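Local coordinates for aminopeptidase (Legionella pneumophila subsp. pneumophila, PDB 6ICA), which probably acts as a zinc-dependent metalloexopeptidase that removes residues from the N-terminal ends of peptides, at residues Q54-L59 / K74-I79; K192-A197 / T205-V210; I233-H238 / I277-Y282. All coordinates share one frame; numbering follows the deposited sequence.

Interaction 1 of 3, residues Q54-L59 / K74-I79; sequences QVPQCL and KEFKII
V55 and K77 face each other as the antiparallel hydrogen-bonded pair of two strands whose segment axes run roughly antiparallel. V55 N donates a hydrogen bond to K77 O at 2.7 Å, and K77 N returns one to V55 O at 2.8 Å. Each of these two acceptors also receives a longer CA-H contact: Q54 CA lies against K77 O and F76 CA against V55 O.

A third bond carries the pairing one step past P56, as the chain enters the helix: Q57 N, the first amide of that helix, reaches back to E75 O at 2.9 Å. It meets this oxygen from above the carbonyl plane, 40° out of it. On the partner segment, the amides of E75 and F76 are both hydrogen-bonded to N73 OD1.

The Q57 side chain, bent at its second torsion, folds over the start of the strand, with OE1 3.4 Å from K77 CE and CG against K74 O. Its amide nitrogen NE2 is hydrogen-bonded to N73 O. Q54 lies on the face it shares with I78. Its CG stands anti to the backbone N (chi1 -176°) and its chain is extended, which carries NE2 to 3.5 Å above the centre of the F76 ring. Amide and ring planes are 70° apart, so the nitrogen is directed at the face and the amide is not stacked flat on it. Beyond V55, a small apolar contact joins V55 CG2 to I79 CD1 at 3.8 Å.

The pairing is that of adjacent central strands in an antiparallel sheet of four, 68-72, 76-82, 50-56 and 102-103, with the short helix after P56 linked to C98 by the C58 disulfide.

Interaction 2 of 3, residues K192-A197 / T205-V210; sequences KFEQMA and TSTFFV
E194 and T207 meet through a 2.6 Å hydrogen bond from T207 OG1 to E194 OE2, the one polar link between the helical segment 192-197 and the strand segment 205-210. The two segments run nearly antiparallel, their axes 170° apart and 9.4 Å from each other at the closest, so the helix reaches the strand through its side chains. Here helix 180-199 packs on strand 205-212, the next element in the chain and an outermost strand of the mixed sheet.

E194 starts off to one side of the strand. Its CG stands anti to the carbonyl carbon (chi1 -68°) and the rest of the chain is extended, which swings the carboxylate across to the threonine. T207 answers with OG1 placed between its backbone N and carbonyl carbon (chi1 66°); that leaves CG2 anti to the carbonyl carbon and turned to the helix. The hydroxyl approaches the anti lone pair of OE2, the one away from OE1.

F193 does point at the strand. Its ring slides past T207 in the opposite direction, and CD1 comes within 3.4 Å of T207 CG2. The next ring atom, CE1, lies 3.9 Å from T205 CB, which sits at the ring edge near its plane. One turn later, A197 CB packs 3.7 Å from T205 OG1.

T207 thus divides its two branches: the methyl joins the phenyl ring, the hydroxyl the carboxylate. Because E194 OE2 also forms a salt bridge with K190 NZ, one oxygen accepts from a neutral hydroxyl and an ammonium group together. Both partners would be expected to favour the ionised carboxylate, with the polar pair bordering an apolar patch made by F193 and A197.

Interaction 3 of 3, residues I233-H238 / I277-Y282; sequences IVIGAH and IYFIWY. With ZN (zinc ion), chain G.
Strand 232-238, whose last residue H238 is a zinc ligand in this M28-family peptidase, is paired with its parallel neighbour 277-282, the two being the strands of a beta-alpha-beta unit connected through helix 249-268. Five backbone hydrogen bonds join them, from Y278 N to I233 O (2.8 Å) through to Y282 N and A237 O (2.8 Å), and the axes differ by only 20°.

On the face of I235 and F279 the side chains lie side by side, I235 CD1 3.7 Å from F279 CE2. On the other face V234 CG1 touches I280 CD1 at 3.7 Å, and the Y282 ring leans across G236, its CE2 3.9 Å from G236 CA. At the C-terminal end, H238 places CG between its backbone N and carbonyl carbon (chi1 69°), leading the imidazole away from Y282 so that NE2 binds zinc at 2.1 Å. Two waters, D251 and D313 also ligate this zinc; D240 accepts from H238 ND1 and so should fix the ring's rotation.

Helices 249-268 and 402-420 pack on the I235 side, while strand 306-311 flanks 233-238 along its other edge.

Along the chain the three contacts follow in series. Interaction 1 lies in the four-stranded antiparallel sheet formed near the N-terminus, its centre about 29 Å from that of interaction 3 and about 38 Å from that of interaction 2, without touching either of them; interactions 1 and 2 lie on opposite sides of the chain's centre. Interactions 2 and 3 reach one eight-stranded mixed sheet: 205-212 is an outermost strand, 217-224 lies next, and 277-282 and 232-238 follow inward. Their centres are about 12 Å apart. Interaction 2 therefore fastens a helix to the margin of the sheet, an inner strand of which ends, at interaction 3, in the zinc ligand H238.

Interaction 1 of 3, residues Q54-L59 / K74-I79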
loop_
_atom_site.group_PDB
_atom_site.type_symbol
_atom_site.label_atom_id
_atom_site.label_comp_id
_atom_site.label_asym_id
_atom_site.label_seq_id
_atom_site.Cartn_x
_atom_site.Cartn_y
_atom_site.Cartn_z
ATOM N N GLN A 54 11.125 14.561 -2.096
ATOM C CA GLN A 54 10.191 15.667 -2.176
ATOM C C GLN A 54 9.430 15.812 -0.850
ATOM O O GLN A 54 8.792 14.868 -0.370
ATOM C CB GLN A 54 9.231 15.470 -3.341
ATOM C CG GLN A 54 8.304 16.652 -3.523
ATOM C CD GLN A 54 7.736 16.688 -4.908
ATOM O OE1 GLN A 54 8.357 16.179 -5.840
ATOM N NE2 GLN A 54 6.557 17.295 -5.066
ATOM N N VAL A 55 9.523 17.000 -0.258
ATOM C CA VAL A 55 9.032 17.245 1.098
ATOM C C VAL A 55 8.127 18.475 1.153
ATOM O O VAL A 55 8.513 19.530 0.662
ATOM C CB VAL A 55 10.220 17.467 2.082
ATOM C CG1 VAL A 55 9.724 17.504 3.513
ATOM C CG2 VAL A 55 11.270 16.378 1.913
ATOM N N PRO A 56 6.944 18.357 1.785
ATOM C CA PRO A 56 6.068 19.516 1.968
ATOM C C PRO A 56 6.764 20.579 2.806
ATOM O O PRO A 56 7.493 20.234 3.742
ATOM C CB PRO A 56 4.851 18.940 2.712
ATOM C CG PRO A 56 4.921 17.467 2.514
ATOM C CD PRO A 56 6.377 17.144 2.393
ATOM N N GLN A 57 6.514 21.845 2.488
ATOM C CA GLN A 57 7.162 22.965 3.169
ATOM C C GLN A 57 6.969 22.940 4.681
ATOM O O GLN A 57 7.909 23.212 5.429
ATOM C CB GLN A 57 6.634 24.285 2.603
ATOM C CG GLN A 57 7.137 24.581 1.202
ATOM C CD GLN A 57 8.559 25.134 1.177
ATOM O OE1 GLN A 57 9.196 25.313 2.215
ATOM N NE2 GLN A 57 9.064 25.392 -0.021
ATOM N N CYS A 58 5.760 22.586 5.126
ATOM C CA CYS A 58 5.442 22.542 6.557
ATOM C C CYS A 58 6.357 21.571 7.307
ATOM O O CYS A 58 6.699 21.792 8.470
ATOM C CB CYS A 58 3.964 22.155 6.771
ATOM S SG CYS A 58 3.496 20.497 6.119
ATOM N N LEU A 59 6.763 20.498 6.636
ATOM C CA LEU A 59 7.672 19.538 7.248
ATOM C C LEU A 59 9.130 19.938 7.031
ATOM O O LEU A 59 9.944 19.816 7.935
ATOM C CB LEU A 59 7.428 18.138 6.696
ATOM C CG LEU A 59 8.437 17.059 7.118
ATOM C CD1 LEU A 59 8.511 16.889 8.642
ATOM C CD2 LEU A 59 8.117 15.707 6.453
ATOM N N LYS A 74 6.218 26.938 -3.670
ATOM C CA LYS A 74 5.381 27.328 -2.535
ATOM C C LYS A 74 5.033 26.143 -1.628
ATOM O O LYS A 74 4.936 26.291 -0.412
ATOM C CB LYS A 74 4.095 27.999 -3.008
ATOM C CG LYS A 74 3.423 28.825 -1.907
ATOM C CD LYS A 74 2.425 29.814 -2.473
ATOM C CE LYS A 74 3.113 31.064 -3.021
ATOM N NZ LYS A 74 3.681 31.969 -1.967
ATOM N N GLU A 75 4.820 24.977 -2.226
ATOM C CA GLU A 75 4.290 23.850 -1.474
ATOM C C GLU A 75 5.365 22.818 -1.096
ATOM O O GLU A 75 5.196 22.117 -0.110
ATOM C CB GLU A 75 3.139 23.171 -2.241
ATOM C CG GLU A 75 3.264 23.111 -3.755
ATOM C CD GLU A 75 2.961 24.436 -4.439
ATOM O OE1 GLU A 75 2.016 25.134 -4.003
ATOM O OE2 GLU A 75 3.666 24.770 -5.415
ATOM N N PHE A 76 6.451 22.716 -1.873
ATOM C CA PHE A 76 7.439 21.632 -1.676
ATOM C C PHE A 76 8.887 22.103 -1.705
ATOM O O PHE A 76 9.225 23.089 -2.372
ATOM C CB PHE A 76 7.293 20.545 -2.745
ATOM C CG PHE A 76 5.969 19.846 -2.723
ATOM C CD1 PHE A 76 5.693 18.882 -1.768
ATOM C CD2 PHE A 76 4.990 20.173 -3.651
ATOM C CE1 PHE A 76 4.470 18.234 -1.745
ATOM C CE2 PHE A 76 3.757 19.541 -3.630
ATOM C CZ PHE A 76 3.498 18.568 -2.670
ATOM N N LYS A 77 9.737 21.383 -0.988
ATOM C CA LYS A 77 11.166 21.397 -1.271
ATOM C C LYS A 77 11.545 20.028 -1.792
ATOM O O LYS A 77 10.971 19.020 -1.358
ATOM C CB LYS A 77 12.005 21.692 -0.025
ATOM C CG LYS A 77 11.708 22.990 0.651
ATOM C CD LYS A 77 12.788 23.294 1.672
ATOM C CE LYS A 77 12.502 24.626 2.334
ATOM N NZ LYS A 77 13.398 24.832 3.476
ATOM N N ILE A 78 12.526 19.991 -2.691
ATOM C CA ILE A 78 13.212 18.751 -3.008
ATOM C C ILE A 78 14.621 18.831 -2.408
ATOM O O ILE A 78 15.401 19.759 -2.681
ATOM C CB ILE A 78 13.253 18.489 -4.518
ATOM C CG1 ILE A 78 11.855 18.111 -5.012
ATOM C CG2 ILE A 78 14.240 17.381 -4.842
ATOM C CD1 ILE A 78 11.774 17.858 -6.513
ATOM N N ILE A 79 14.920 17.876 -1.536
ATOM C CA ILE A 79 16.165 17.917 -0.789
ATOM C C ILE A 79 17.040 16.707 -1.051
ATOM O O ILE A 79 16.565 15.652 -1.470
ATOM C CB ILE A 79 15.914 18.011 0.741
ATOM C CG1 ILE A 79 15.329 16.705 1.278
ATOM C CG2 ILE A 79 15.002 19.188 1.066
ATOM C CD1 ILE A 79 14.978 16.771 2.761
#

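Interaction 2 of 3, residues K192-A197 / T205-V210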
loop_
_atom_site.group_PDB
_atom_site.type_symbol
_atom_site.label_atom_id
_atom_site.label_comp_id
_atom_site.label_asym_id
_atom_site.label_seq_id
_atom_site.Cartn_x
_atom_site.Cartn_y
_atom_site.Cartn_z
ATOM N N LYS A 192 3.960 -18.403 -0.238
ATOM C CA LYS A 192 2.644 -18.640 0.370
ATOM C C LYS A 192 1.534 -18.506 -0.678
ATOM O O LYS A 192 0.604 -19.313 -0.718
ATOM C CB LYS A 192 2.387 -17.663 1.518
ATOM C CG LYS A 192 1.145 -17.973 2.321
ATOM C CD LYS A 192 1.002 -17.003 3.484
ATOM C CE LYS A 192 0.099 -17.576 4.558
ATOM N NZ LYS A 192 0.624 -18.903 5.020
ATOM N N PHE A 193 1.630 -17.478 -1.520
ATOM C CA PHE A 193 0.642 -17.278 -2.581
ATOM C C PHE A 193 0.626 -18.492 -3.493
ATOM O O PHE A 193 -0.437 -18.984 -3.856
ATOM C CB PHE A 193 0.940 -16.014 -3.405
ATOM C CG PHE A 193 -0.046 -15.770 -4.523
ATOM C CD1 PHE A 193 0.119 -16.389 -5.764
ATOM C CD2 PHE A 193 -1.135 -14.919 -4.336
ATOM C CE1 PHE A 193 -0.790 -16.173 -6.802
ATOM C CE2 PHE A 193 -2.055 -14.695 -5.364
ATOM C CZ PHE A 193 -1.885 -15.320 -6.597
ATOM N N GLU A 194 1.820 -18.955 -3.863
ATOM C CA GLU A 194 1.972 -20.072 -4.787
ATOM C C GLU A 194 1.458 -21.382 -4.197
ATOM O O GLU A 194 0.898 -22.212 -4.916
ATOM C CB GLU A 194 3.431 -20.218 -5.214
ATOM C CG GLU A 194 3.899 -19.054 -6.083
ATOM C CD GLU A 194 5.392 -19.082 -6.390
ATOM O OE1 GLU A 194 6.104 -19.987 -5.910
ATOM O OE2 GLU A 194 5.855 -18.187 -7.127
ATOM N N GLN A 195 1.661 -21.569 -2.898
ATOM C CA GLN A 195 1.135 -22.749 -2.224
ATOM C C GLN A 195 -0.384 -22.773 -2.303
ATOM O O GLN A 195 -0.990 -23.796 -2.621
ATOM C CB GLN A 195 1.563 -22.774 -0.748
ATOM C CG GLN A 195 3.043 -23.067 -0.512
ATOM C CD GLN A 195 3.437 -22.854 0.949
ATOM O OE1 GLN A 195 2.671 -23.171 1.858
ATOM N NE2 GLN A 195 4.601 -22.244 1.172
ATOM N N MET A 196 -0.989 -21.626 -2.012
ATOM C CA MET A 196 -2.443 -21.519 -1.953
ATOM C C MET A 196 -3.066 -21.774 -3.318
ATOM O O MET A 196 -4.104 -22.440 -3.411
ATOM C CB MET A 196 -2.863 -20.148 -1.407
ATOM C CG MET A 196 -2.477 -19.947 0.058
ATOM S SD MET A 196 -3.231 -18.495 0.829
ATOM C CE MET A 196 -2.811 -17.209 -0.320
ATOM N N ALA A 197 -2.415 -21.278 -4.373
ATOM C CA ALA A 197 -2.908 -21.516 -5.729
ATOM C C ALA A 197 -2.995 -23.014 -6.021
ATOM O O ALA A 197 -3.981 -23.477 -6.593
ATOM C CB ALA A 197 -2.015 -20.822 -6.760
ATOM N N THR A 205 -3.024 -18.401 -12.402
ATOM C CA THR A 205 -2.244 -17.438 -11.623
ATOM C C THR A 205 -0.806 -17.349 -12.080
ATOM O O THR A 205 -0.317 -18.207 -12.797
ATOM C CB THR A 205 -2.209 -17.781 -10.090
ATOM O OG1 THR A 205 -1.291 -18.862 -9.851
ATOM C CG2 THR A 205 -3.592 -18.152 -9.581
ATOM N N SER A 206 -0.139 -16.292 -11.633
ATOM C CA SER A 206 1.278 -16.088 -11.878
ATOM C C SER A 206 1.848 -15.157 -10.796
ATOM O O SER A 206 1.099 -14.437 -10.131
ATOM C CB SER A 206 1.494 -15.504 -13.281
ATOM O OG SER A 206 2.865 -15.308 -13.556
ATOM N N THR A 207 3.161 -15.196 -10.597
ATOM C CA THR A 207 3.826 -14.325 -9.632
ATOM C C THR A 207 5.126 -13.817 -10.214
ATOM O O THR A 207 5.770 -14.514 -10.992
ATOM C CB THR A 207 4.140 -15.037 -8.280
ATOM O OG1 THR A 207 5.115 -16.064 -8.493
ATOM C CG2 THR A 207 2.889 -15.650 -7.662
ATOM N N PHE A 208 5.513 -12.600 -9.846
ATOM C CA PHE A 208 6.845 -12.128 -10.181
ATOM C C PHE A 208 7.262 -10.989 -9.283
ATOM O O PHE A 208 6.431 -10.331 -8.649
ATOM C CB PHE A 208 6.947 -11.699 -11.662
ATOM C CG PHE A 208 5.989 -10.608 -12.067
ATOM C CD1 PHE A 208 4.704 -10.916 -12.502
ATOM C CD2 PHE A 208 6.390 -9.274 -12.064
ATOM C CE1 PHE A 208 3.821 -9.904 -12.921
ATOM C CE2 PHE A 208 5.513 -8.253 -12.481
ATOM C CZ PHE A 208 4.228 -8.575 -12.902
ATOM N N PHE A 209 8.572 -10.779 -9.245
ATOM C CA PHE A 209 9.193 -9.709 -8.499
ATOM C C PHE A 209 9.394 -8.488 -9.384
ATOM O O PHE A 209 9.730 -8.612 -10.563
ATOM C CB PHE A 209 10.546 -10.181 -7.937
ATOM C CG PHE A 209 10.439 -11.074 -6.720
ATOM C CD1 PHE A 209 9.514 -10.801 -5.716
ATOM C CD2 PHE A 209 11.291 -12.169 -6.568
ATOM C CE1 PHE A 209 9.433 -11.607 -4.575
ATOM C CE2 PHE A 209 11.215 -12.988 -5.435
ATOM C CZ PHE A 209 10.288 -12.704 -4.438
ATOM N N VAL A 210 9.181 -7.307 -8.820
ATOM C CA VAL A 210 9.603 -6.085 -9.483
ATOM C C VAL A 210 10.745 -5.523 -8.649
ATOM O O VAL A 210 10.594 -5.291 -7.450
ATOM C CB VAL A 210 8.454 -5.048 -9.625
ATOM C CG1 VAL A 210 8.980 -3.738 -10.217
ATOM C CG2 VAL A 210 7.346 -5.598 -10.514
#

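Interaction 3 of 3, residues I233-H238 / I277-Y282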
loop_
_atom_site.group_PDB
_atom_site.type_symbol
_atom_site.label_atom_id
_atom_site.label_comp_id
_atom_site.label_asym_id
_atom_site.label_seq_id
_atom_site.Cartn_x
_atom_site.Cartn_y
_atom_site.Cartn_z
ATOM N N ILE A 233 -7.803 -4.984 -11.893
ATOM C CA ILE A 233 -8.100 -4.534 -10.537
ATOM C C ILE A 233 -6.872 -4.794 -9.662
ATOM O O ILE A 233 -6.314 -5.895 -9.690
ATOM C CB ILE A 233 -9.330 -5.275 -9.930
ATOM C CG1 ILE A 233 -10.578 -5.097 -10.816
ATOM C CG2 ILE A 233 -9.589 -4.803 -8.499
ATOM C CD1 ILE A 233 -10.936 -3.663 -11.109
ATOM N N VAL A 234 -6.453 -3.802 -8.879
ATOM C CA VAL A 234 -5.257 -3.977 -8.053
ATOM C C VAL A 234 -5.555 -3.820 -6.545
ATOM O O VAL A 234 -6.162 -2.843 -6.108
ATOM C CB VAL A 234 -4.147 -2.985 -8.467
ATOM C CG1 VAL A 234 -2.928 -3.093 -7.525
ATOM C CG2 VAL A 234 -3.740 -3.192 -9.933
ATOM N N ILE A 235 -5.110 -4.795 -5.763
ATOM C CA ILE A 235 -5.217 -4.729 -4.321
ATOM C C ILE A 235 -3.834 -4.781 -3.711
ATOM O O ILE A 235 -3.081 -5.738 -3.941
ATOM C CB ILE A 235 -6.075 -5.879 -3.772
ATOM C CG1 ILE A 235 -7.509 -5.747 -4.299
ATOM C CG2 ILE A 235 -6.057 -5.874 -2.263
ATOM C CD1 ILE A 235 -8.210 -7.053 -4.474
ATOM N N GLY A 236 -3.502 -3.766 -2.912
ATOM C CA GLY A 236 -2.145 -3.615 -2.407
ATOM C C GLY A 236 -1.969 -3.385 -0.910
ATOM O O GLY A 236 -2.898 -3.012 -0.190
ATOM N N ALA A 237 -0.741 -3.630 -0.455
ATOM C CA ALA A 237 -0.284 -3.379 0.904
ATOM C C ALA A 237 1.235 -3.315 0.822
ATOM O O ALA A 237 1.808 -3.706 -0.196
ATOM C CB ALA A 237 -0.741 -4.490 1.874
ATOM N N HIS A 238 1.905 -2.814 1.851
ATOM C CA HIS A 238 3.361 -2.846 1.795
ATOM C C HIS A 238 3.928 -3.772 2.854
ATOM O O HIS A 238 3.379 -3.883 3.953
ATOM C CB HIS A 238 3.956 -1.435 1.894
ATOM C CG HIS A 238 3.807 -0.770 3.231
ATOM N ND1 HIS A 238 4.775 -0.840 4.210
ATOM C CD2 HIS A 238 2.843 0.049 3.720
ATOM C CE1 HIS A 238 4.402 -0.115 5.254
ATOM N NE2 HIS A 238 3.231 0.432 4.983
ATOM N N ILE A 277 -6.965 -9.847 -11.634
ATOM C CA ILE A 277 -6.901 -9.276 -10.299
ATOM C C ILE A 277 -5.479 -9.398 -9.792
ATOM O O ILE A 277 -4.939 -10.516 -9.717
ATOM C CB ILE A 277 -7.866 -9.986 -9.322
ATOM C CG1 ILE A 277 -9.299 -9.902 -9.846
ATOM C CG2 ILE A 277 -7.743 -9.388 -7.913
ATOM C CD1 ILE A 277 -10.299 -10.843 -9.171
ATOM N N TYR A 278 -4.860 -8.260 -9.479
ATOM C CA TYR A 278 -3.525 -8.267 -8.906
ATOM C C TYR A 278 -3.574 -8.074 -7.394
ATOM O O TYR A 278 -4.307 -7.213 -6.876
ATOM C CB TYR A 278 -2.637 -7.180 -9.525
ATOM C CG TYR A 278 -2.216 -7.403 -10.973
ATOM C CD1 TYR A 278 -3.017 -6.980 -12.026
ATOM C CD2 TYR A 278 -1.008 -8.020 -11.281
ATOM C CE1 TYR A 278 -2.638 -7.173 -13.342
ATOM C CE2 TYR A 278 -0.614 -8.221 -12.593
ATOM C CZ TYR A 278 -1.439 -7.791 -13.623
ATOM O OH TYR A 278 -1.068 -7.967 -14.936
ATOM N N PHE A 279 -2.804 -8.904 -6.693
ATOM C CA PHE A 279 -2.484 -8.678 -5.289
ATOM C C PHE A 279 -1.010 -8.342 -5.217
ATOM O O PHE A 279 -0.161 -9.116 -5.667
ATOM C CB PHE A 279 -2.804 -9.904 -4.412
ATOM C CG PHE A 279 -4.273 -10.121 -4.185
ATOM C CD1 PHE A 279 -5.025 -10.851 -5.098
ATOM C CD2 PHE A 279 -4.905 -9.588 -3.070
ATOM C CE1 PHE A 279 -6.384 -11.064 -4.897
ATOM C CE2 PHE A 279 -6.264 -9.788 -2.861
ATOM C CZ PHE A 279 -7.013 -10.522 -3.780
ATOM N N ILE A 280 -0.705 -7.186 -4.647
ATOM C CA ILE A 280 0.649 -6.662 -4.676
ATOM C C ILE A 280 1.143 -6.299 -3.279
ATOM O O ILE A 280 0.469 -5.609 -2.526
ATOM C CB ILE A 280 0.727 -5.420 -5.592
ATOM C CG1 ILE A 280 0.171 -5.761 -6.988
ATOM C CG2 ILE A 280 2.164 -4.856 -5.623
ATOM C CD1 ILE A 280 0.334 -4.658 -8.039
ATOM N N TRP A 281 2.322 -6.784 -2.932
ATOM C CA TRP A 281 2.956 -6.380 -1.697
ATOM C C TRP A 281 4.151 -5.529 -2.070
ATOM O O TRP A 281 5.148 -6.041 -2.586
ATOM C CB TRP A 281 3.353 -7.601 -0.856
ATOM C CG TRP A 281 2.155 -8.348 -0.276
ATOM C CD1 TRP A 281 1.649 -8.232 1.000
ATOM C CD2 TRP A 281 1.325 -9.316 -0.943
ATOM N NE1 TRP A 281 0.569 -9.074 1.164
ATOM C CE2 TRP A 281 0.348 -9.746 -0.011
ATOM C CE3 TRP A 281 1.315 -9.864 -2.234
ATOM C CZ2 TRP A 281 -0.632 -10.696 -0.334
ATOM C CZ3 TRP A 281 0.343 -10.806 -2.554
ATOM C CH2 TRP A 281 -0.614 -11.215 -1.604
ATOM N N TYR A 282 4.040 -4.221 -1.838
ATOM C CA TYR A 282 5.084 -3.309 -2.274
ATOM C C TYR A 282 6.285 -3.335 -1.328
ATOM O O TYR A 282 6.131 -3.422 -0.102
ATOM C CB TYR A 282 4.564 -1.877 -2.358
ATOM C CG TYR A 282 3.304 -1.671 -3.169
ATOM C CD1 TYR A 282 3.340 -1.602 -4.561
ATOM C CD2 TYR A 282 2.082 -1.522 -2.537
ATOM C CE1 TYR A 282 2.193 -1.390 -5.291
ATOM C CE2 TYR A 282 0.930 -1.308 -3.259
ATOM C CZ TYR A 282 0.990 -1.245 -4.631
ATOM O OH TYR A 282 -0.166 -1.044 -5.336
HETATM ZN ZN ZN G . 2.296 1.872 6.275
HETATM O O HOH W 1 3.526 3.357 6.048
HETATM O O HOH W 2 1.274 3.785 7.328
#